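Local coordinates for protein inactive glucansucrase (Lactobacillus reuteri, PDB 5JBD) that is an inactive glucansucrase of glycosyl hydrolase family 70, a large multidomain protein whose family belongs to the TIM-barrel clan, at residues E798-G801 with G802-A806; A253-L256 with N257-Y260; K810-P813 with D814-T817. All coordinates share one frame; numbering follows the deposited sequence.

In the fold
Contact 2 is the core member of the set, a turn and more of helix 249-263 with seven of its eight residues buried; contacts 1 and 3 are only partly buried and lie farther from the centre of the chain, at the two ends of helix 805-811. The centres of contacts 1 and 2 are about 9 Å apart, bridged by the side-chain amide of N257, whereas contact 3 meets both through apolar atoms, F816 against A253, L256 and L805. The chemistry follows this placement: regular i to i+4 bonds with buried polar side chains in contact 2, a glycine-containing turn beside tyrosines in contact 1, and 3-10 bonds with a proline in contact 3.

Contact 1 of 3, residues E798-G801 with G802-A806; sequences ETYG and GKYLA
Between Y800 and K803 the chain makes a type II beta turn, closed by a bond from K803 N to Y800 O of 3.0 Å with an N-H...O angle of 167°. G802 holds the third position of the turn with positive phi (70°), a conformation that favours glycine. A type I turn from G802 to L805 follows at once, with L805 N bonded to G802 O at 3.2 Å, and so the chain passes from helix 794-800 into helix 805-811.

K803 and Y804 each lie beside Y800, pointing the same way as it does. Y804 OH meets the Y800 ring at its edge, near the ring plane, 3.3 Å from CD1. K803, with CG anti to the backbone N (chi1 -179°) and fully extended, runs alongside the same ring: its CD is 4.1 Å from Y800 CD1 and its NZ 4.1 Å from Y800 CE1. K803 CD also lies 3.8 Å from T799 O.

Helix 249-263 backs this bend, N257 OD1 accepting the bond from Y804 N and F261 meeting both tyrosines, while M269 and L268 of helix 265-269 touch Y800 and Y804.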
loop_
_atom_site.group_PDB
_atom_site.type_symbol
_atom_site.label_atom_id
_atom_site.label_comp_id
_atom_site.label_asym_id
_atom_site.label_seq_id
_atom_site.Cartn_x
_atom_site.Cartn_y
_atom_site.Cartn_z
ATOM N N GLU A 798 -12.414 18.976 -0.914
ATOM C CA GLU A 798 -13.009 20.318 -0.867
ATOM C C GLU A 798 -14.157 20.358 0.117
ATOM O O GLU A 798 -14.214 21.242 0.944
ATOM C CB GLU A 798 -13.524 20.782 -2.244
ATOM C CG GLU A 798 -12.437 21.064 -3.276
ATOM C CD GLU A 798 -11.716 22.388 -3.093
ATOM O OE1 GLU A 798 -12.055 23.169 -2.161
ATOM O OE2 GLU A 798 -10.768 22.635 -3.889
ATOM N N THR A 799 -15.056 19.386 0.035
ATOM C CA THR A 799 -16.245 19.367 0.882
ATOM C C THR A 799 -15.947 18.960 2.333
ATOM O O THR A 799 -16.440 19.593 3.262
ATOM C CB THR A 799 -17.329 18.439 0.288
ATOM O OG1 THR A 799 -17.687 18.909 -1.010
ATOM C CG2 THR A 799 -18.588 18.407 1.159
ATOM N N TYR A 800 -15.152 17.908 2.523
ATOM C CA TYR A 800 -15.004 17.274 3.843
ATOM C C TYR A 800 -13.718 17.611 4.593
ATOM O O TYR A 800 -13.636 17.389 5.809
ATOM C CB TYR A 800 -15.152 15.757 3.689
ATOM C CG TYR A 800 -16.520 15.390 3.170
ATOM C CD1 TYR A 800 -17.598 15.361 4.023
ATOM C CD2 TYR A 800 -16.741 15.107 1.814
ATOM C CE1 TYR A 800 -18.871 15.046 3.555
ATOM C CE2 TYR A 800 -18.013 14.795 1.331
ATOM C CZ TYR A 800 -19.072 14.769 2.213
ATOM O OH TYR A 800 -20.331 14.465 1.777
ATOM N N GLY A 801 -12.730 18.144 3.885
ATOM C CA GLY A 801 -11.441 18.439 4.475
ATOM C C GLY A 801 -11.596 19.459 5.580
ATOM O O GLY A 801 -12.083 20.573 5.344
ATOM N N GLY A 802 -11.232 19.065 6.798
ATOM C CA GLY A 802 -11.363 19.939 7.956
ATOM C C GLY A 802 -12.772 20.242 8.431
ATOM O O GLY A 802 -12.942 21.006 9.385
ATOM N N LYS A 803 -13.784 19.627 7.822
ATOM C CA LYS A 803 -15.181 19.979 8.100
ATOM C C LYS A 803 -15.595 19.784 9.571
ATOM O O LYS A 803 -16.384 20.558 10.104
ATOM C CB LYS A 803 -16.111 19.183 7.171
ATOM C CG LYS A 803 -17.592 19.482 7.337
ATOM C CD LYS A 803 -18.402 18.650 6.359
ATOM C CE LYS A 803 -19.873 18.921 6.502
ATOM N NZ LYS A 803 -20.714 18.138 5.562
ATOM N N TYR A 804 -15.050 18.747 10.206
ATOM C CA TYR A 804 -15.389 18.359 11.575
ATOM C C TYR A 804 -14.449 18.913 12.662
ATOM O O TYR A 804 -14.630 18.610 13.851
ATOM C CB TYR A 804 -15.448 16.814 11.635
ATOM C CG TYR A 804 -16.225 16.258 10.458
ATOM C CD1 TYR A 804 -17.582 16.494 10.355
ATOM C CD2 TYR A 804 -15.600 15.557 9.423
ATOM C CE1 TYR A 804 -18.309 16.030 9.270
ATOM C CE2 TYR A 804 -16.324 15.091 8.335
ATOM C CZ TYR A 804 -17.675 15.325 8.272
ATOM O OH TYR A 804 -18.400 14.870 7.213
ATOM N N LEU A 805 -13.463 19.724 12.271
ATOM C CA LEU A 805 -12.480 20.236 13.234
ATOM C C LEU A 805 -13.077 21.099 14.357
ATOM O O LEU A 805 -12.669 20.959 15.521
ATOM C CB LEU A 805 -11.343 20.975 12.517
ATOM C CG LEU A 805 -10.410 20.047 11.708
ATOM C CD1 LEU A 805 -9.422 20.872 10.896
ATOM C CD2 LEU A 805 -9.663 19.065 12.607
ATOM N N ALA A 806 -14.021 21.987 14.015
ATOM C CA ALA A 806 -14.626 22.868 15.014
ATOM C C ALA A 806 -15.416 22.067 16.043
ATOM O O ALA A 806 -15.324 22.333 17.238
ATOM C CB ALA A 806 -15.512 23.915 14.355
#

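Contact 2 of 3, residues A253-L256 with N257-Y260; sequences AENL and NWEY
N257 ND2, which comes to 3.9 Å from E254 OE1 about one helical turn back, is held by two acceptors outside the helix, Y800 O and Y713 OH, while OD1 of the same amide accepts from Y804 N, which fixes its rotation; Y713 OH also bonds E254 OE2, and so joins the amide to the carboxylate indirectly. The two side chains pass at a slant, their planes 30° apart, and meet through E254 OE1 and N257 CB at 3.7 Å. E254 turns at CG (chi2 56°) to bring its carboxylate up to N257.

The backbone beneath is regular alpha helix, with four successive i to i+4 bonds; the shortest runs from E259 N to N255 O at 2.8 Å, with an N-H...O angle of 163°. E259 runs past that same carbonyl, with CG 3.2 Å from N255 O, while its OE1 lies 3.7 Å from L256 CD2. This is helix 249-263, packed between helices 291-304 and 805-811 and against strand 743-748 of the parallel barrel sheet, and its W258 indole gives the NE1 hydrogen to R712 O.

The two acids thus differ in setting: OE2 of E254 has two partners, Y713 OH and Q797 NE2, which would probably favour the charged form, whereas E259 OE2 lies 3.4 Å from another acceptor, N255 O, with M296, L299 and I748 around its side chain, surroundings that could disfavour ionisation.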
loop_
_atom_site.group_PDB
_atom_site.type_symbol
_atom_site.label_atom_id
_atom_site.label_comp_id
_atom_site.label_asym_id
_atom_site.label_seq_id
_atom_site.Cartn_x
_atom_site.Cartn_y
_atom_site.Cartn_z
ATOM N N ALA A 253 -3.937 17.529 12.303
ATOM C CA ALA A 253 -5.344 17.832 12.547
ATOM C C ALA A 253 -6.244 17.245 11.454
ATOM O O ALA A 253 -7.302 16.690 11.758
ATOM C CB ALA A 253 -5.559 19.337 12.685
ATOM N N GLU A 254 -5.828 17.338 10.193
ATOM C CA GLU A 254 -6.596 16.727 9.089
ATOM C C GLU A 254 -6.755 15.195 9.213
ATOM O O GLU A 254 -7.813 14.655 8.869
ATOM C CB GLU A 254 -6.027 17.145 7.709
ATOM C CG GLU A 254 -6.582 16.421 6.472
ATOM C CD GLU A 254 -8.096 16.486 6.303
ATOM O OE1 GLU A 254 -8.763 17.347 6.922
ATOM O OE2 GLU A 254 -8.628 15.656 5.524
ATOM N N ASN A 255 -5.739 14.498 9.717
ATOM C CA ASN A 255 -5.867 13.039 9.955
ATOM C C ASN A 255 -6.964 12.729 10.979
ATOM O O ASN A 255 -7.743 11.777 10.790
ATOM C CB ASN A 255 -4.538 12.419 10.410
ATOM C CG ASN A 255 -3.477 12.445 9.329
ATOM O OD1 ASN A 255 -3.776 12.379 8.124
ATOM N ND2 ASN A 255 -2.224 12.540 9.756
ATOM N N LEU A 256 -7.038 13.553 12.031
ATOM C CA LEU A 256 -8.083 13.436 13.045
ATOM C C LEU A 256 -9.460 13.636 12.427
ATOM O O LEU A 256 -10.376 12.858 12.710
ATOM C CB LEU A 256 -7.856 14.418 14.201
ATOM C CG LEU A 256 -6.603 14.177 15.030
ATOM C CD1 LEU A 256 -6.383 15.304 16.018
ATOM C CD2 LEU A 256 -6.687 12.852 15.763
ATOM N N ASN A 257 -9.589 14.656 11.579
ATOM C CA ASN A 257 -10.802 14.885 10.776
ATOM C C ASN A 257 -11.195 13.648 9.973
ATOM O O ASN A 257 -12.351 13.233 9.981
ATOM C CB ASN A 257 -10.594 16.064 9.813
ATOM C CG ASN A 257 -11.896 16.587 9.254
ATOM O OD1 ASN A 257 -12.576 17.385 9.900
ATOM N ND2 ASN A 257 -12.256 16.142 8.054
ATOM N N TRP A 258 -10.216 13.082 9.276
ATOM C CA TRP A 258 -10.414 11.914 8.409
ATOM C C TRP A 258 -10.838 10.677 9.205
ATOM O O TRP A 258 -11.747 9.939 8.808
ATOM C CB TRP A 258 -9.113 11.618 7.652
ATOM C CG TRP A 258 -9.220 10.682 6.478
ATOM C CD1 TRP A 258 -10.325 10.409 5.727
ATOM C CD2 TRP A 258 -8.142 9.955 5.875
ATOM N NE1 TRP A 258 -10.008 9.541 4.715
ATOM C CE2 TRP A 258 -8.672 9.254 4.780
ATOM C CE3 TRP A 258 -6.786 9.824 6.165
ATOM C CZ2 TRP A 258 -7.892 8.418 3.976
ATOM C CZ3 TRP A 258 -6.005 9.012 5.358
ATOM C CH2 TRP A 258 -6.559 8.323 4.272
ATOM N N GLU A 259 -10.172 10.461 10.336
ATOM C CA GLU A 259 -10.522 9.357 11.238
ATOM C C GLU A 259 -11.943 9.498 11.774
ATOM O O GLU A 259 -12.712 8.533 11.756
ATOM C CB GLU A 259 -9.506 9.273 12.376
ATOM C CG GLU A 259 -8.119 8.826 11.907
ATOM C CD GLU A 259 -6.982 9.305 12.787
ATOM O OE1 GLU A 259 -7.235 9.662 13.956
ATOM O OE2 GLU A 259 -5.827 9.356 12.297
ATOM N N TYR A 260 -12.306 10.720 12.179
ATOM C CA TYR A 260 -13.648 10.996 12.673
ATOM C C TYR A 260 -14.699 10.697 11.586
ATOM O O TYR A 260 -15.750 10.113 11.869
ATOM C CB TYR A 260 -13.765 12.446 13.185
ATOM C CG TYR A 260 -15.152 12.788 13.687
ATOM C CD1 TYR A 260 -15.582 12.392 14.955
ATOM C CD2 TYR A 260 -16.056 13.462 12.869
ATOM C CE1 TYR A 260 -16.867 12.672 15.397
ATOM C CE2 TYR A 260 -17.337 13.759 13.303
ATOM C CZ TYR A 260 -17.739 13.368 14.555
ATOM O OH TYR A 260 -19.018 13.675 14.957
#

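Contact 3 of 3, residues K810-P813 with D814-T817; sequences KNYP and DLFT
Y812, the first residue past the end of helix 805-811 to leave helical backbone angles, begins the contact with its carbonyl: L815 N bonds to Y812 O at 3.0 Å, with an N-H...O angle of 156°. Its side chain touches mainly through its root, Y812 CB packing 3.8 Å from L815 CD1, while the phenol ring leads off from the following segment. One face of that ring is covered from within the same segment, N811 CB standing 3.9 Å above the plane and over the ring centre. D814 OD1 stands over the face of the Y812 carbonyl, 3.6 Å from Y812 C. That position follows from a chi1 of 56°, which tucks D814 CG between its own backbone N and carbonyl carbon.

P813 comes next. Having no N-H, it takes part as an acceptor: F816 N bonds to P813 O at 3.0 Å. This second i to i+3 bond directly follows the first, and such a pair is the signature of a 3-10 turn. T817 N to D814 O, longer at 3.3 Å, repeats the spacing. L815 CB covers part of one face of the F816 ring, offset toward its rim.

Helix 291-304 flanks one side of this bend: Q298 NE2 bonds D814 OD2, the carboxylate of D302 lies close to that of D814, and Y812 and L815 rest on the same helix. F816 is inserted between L805 and L808 of helix 805-811 and A253 and L256 of helix 249-263, with P827 and P829 of a loop also touching its side chain.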
loop_
_atom_site.group_PDB
_atom_site.type_symbol
_atom_site.label_atom_id
_atom_site.label_comp_id
_atom_site.label_asym_id
_atom_site.label_seq_id
_atom_site.Cartn_x
_atom_site.Cartn_y
_atom_site.Cartn_z
ATOM N N LYS A 810 -14.537 21.538 20.031
ATOM C CA LYS A 810 -15.579 21.785 21.023
ATOM C C LYS A 810 -15.775 20.616 22.004
ATOM O O LYS A 810 -15.867 20.821 23.214
ATOM C CB LYS A 810 -16.897 22.088 20.315
ATOM C CG LYS A 810 -17.997 22.581 21.241
ATOM C CD LYS A 810 -17.821 24.048 21.548
ATOM C CE LYS A 810 -18.696 24.526 22.703
ATOM N NZ LYS A 810 -18.551 25.996 22.894
ATOM N N ASN A 811 -15.827 19.400 21.473
ATOM C CA ASN A 811 -16.076 18.220 22.298
ATOM C C ASN A 811 -14.815 17.649 22.949
ATOM O O ASN A 811 -14.889 17.161 24.071
ATOM C CB ASN A 811 -16.794 17.149 21.476
ATOM C CG ASN A 811 -18.232 17.516 21.202
ATOM O OD1 ASN A 811 -19.006 17.652 22.131
ATOM N ND2 ASN A 811 -18.592 17.683 19.946
ATOM N N TYR A 812 -13.677 17.719 22.252
ATOM C CA TYR A 812 -12.422 17.091 22.693
ATOM C C TYR A 812 -11.258 18.070 22.555
ATOM O O TYR A 812 -10.321 17.819 21.786
ATOM C CB TYR A 812 -12.142 15.810 21.887
ATOM C CG TYR A 812 -13.338 14.891 21.707
ATOM C CD1 TYR A 812 -13.992 14.337 22.800
ATOM C CD2 TYR A 812 -13.825 14.586 20.430
ATOM C CE1 TYR A 812 -15.080 13.486 22.630
ATOM C CE2 TYR A 812 -14.910 13.737 20.252
ATOM C CZ TYR A 812 -15.530 13.193 21.346
ATOM O OH TYR A 812 -16.610 12.367 21.153
ATOM N N PRO A 813 -11.286 19.175 23.332
ATOM C CA PRO A 813 -10.261 20.224 23.169
ATOM C C PRO A 813 -8.812 19.747 23.391
ATOM O O PRO A 813 -7.884 20.325 22.812
ATOM C CB PRO A 813 -10.664 21.294 24.200
ATOM C CG PRO A 813 -11.564 20.593 25.171
ATOM C CD PRO A 813 -12.248 19.500 24.402
ATOM N N ASP A 814 -8.632 18.704 24.205
ATOM C CA ASP A 814 -7.306 18.078 24.432
ATOM C C ASP A 814 -6.571 17.652 23.142
ATOM O O ASP A 814 -5.332 17.658 23.094
ATOM C CB ASP A 814 -7.426 16.877 25.394
ATOM C CG ASP A 814 -8.436 15.841 24.912
ATOM O OD1 ASP A 814 -9.655 16.066 25.064
ATOM O OD2 ASP A 814 -8.013 14.827 24.350
ATOM N N LEU A 815 -7.333 17.309 22.101
ATOM C CA LEU A 815 -6.762 16.964 20.802
ATOM C C LEU A 815 -5.831 18.042 20.261
ATOM O O LEU A 815 -4.853 17.726 19.575
ATOM C CB LEU A 815 -7.871 16.695 19.766
ATOM C CG LEU A 815 -8.724 15.441 19.977
ATOM C CD1 LEU A 815 -9.815 15.362 18.923
ATOM C CD2 LEU A 815 -7.863 14.195 19.962
ATOM N N PHE A 816 -6.165 19.306 20.539
ATOM C CA PHE A 816 -5.459 20.450 19.981
ATOM C C PHE A 816 -4.668 21.247 21.023
ATOM O O PHE A 816 -4.193 22.353 20.730
ATOM C CB PHE A 816 -6.469 21.314 19.198
ATOM C CG PHE A 816 -7.285 20.501 18.219
ATOM C CD1 PHE A 816 -6.693 19.968 17.088
ATOM C CD2 PHE A 816 -8.620 20.209 18.469
ATOM C CE1 PHE A 816 -7.416 19.179 16.208
ATOM C CE2 PHE A 816 -9.351 19.427 17.584
ATOM C CZ PHE A 816 -8.748 18.915 16.451
ATOM N N THR A 817 -4.501 20.677 22.220
ATOM C CA THR A 817 -3.524 21.199 23.200
ATOM C C THR A 817 -2.412 20.202 23.570
ATOM O O THR A 817 -1.382 20.613 24.075
ATOM C CB THR A 817 -4.214 21.702 24.484
ATOM O OG1 THR A 817 -4.962 20.645 25.085
ATOM C CG2 THR A 817 -5.143 22.867 24.168
#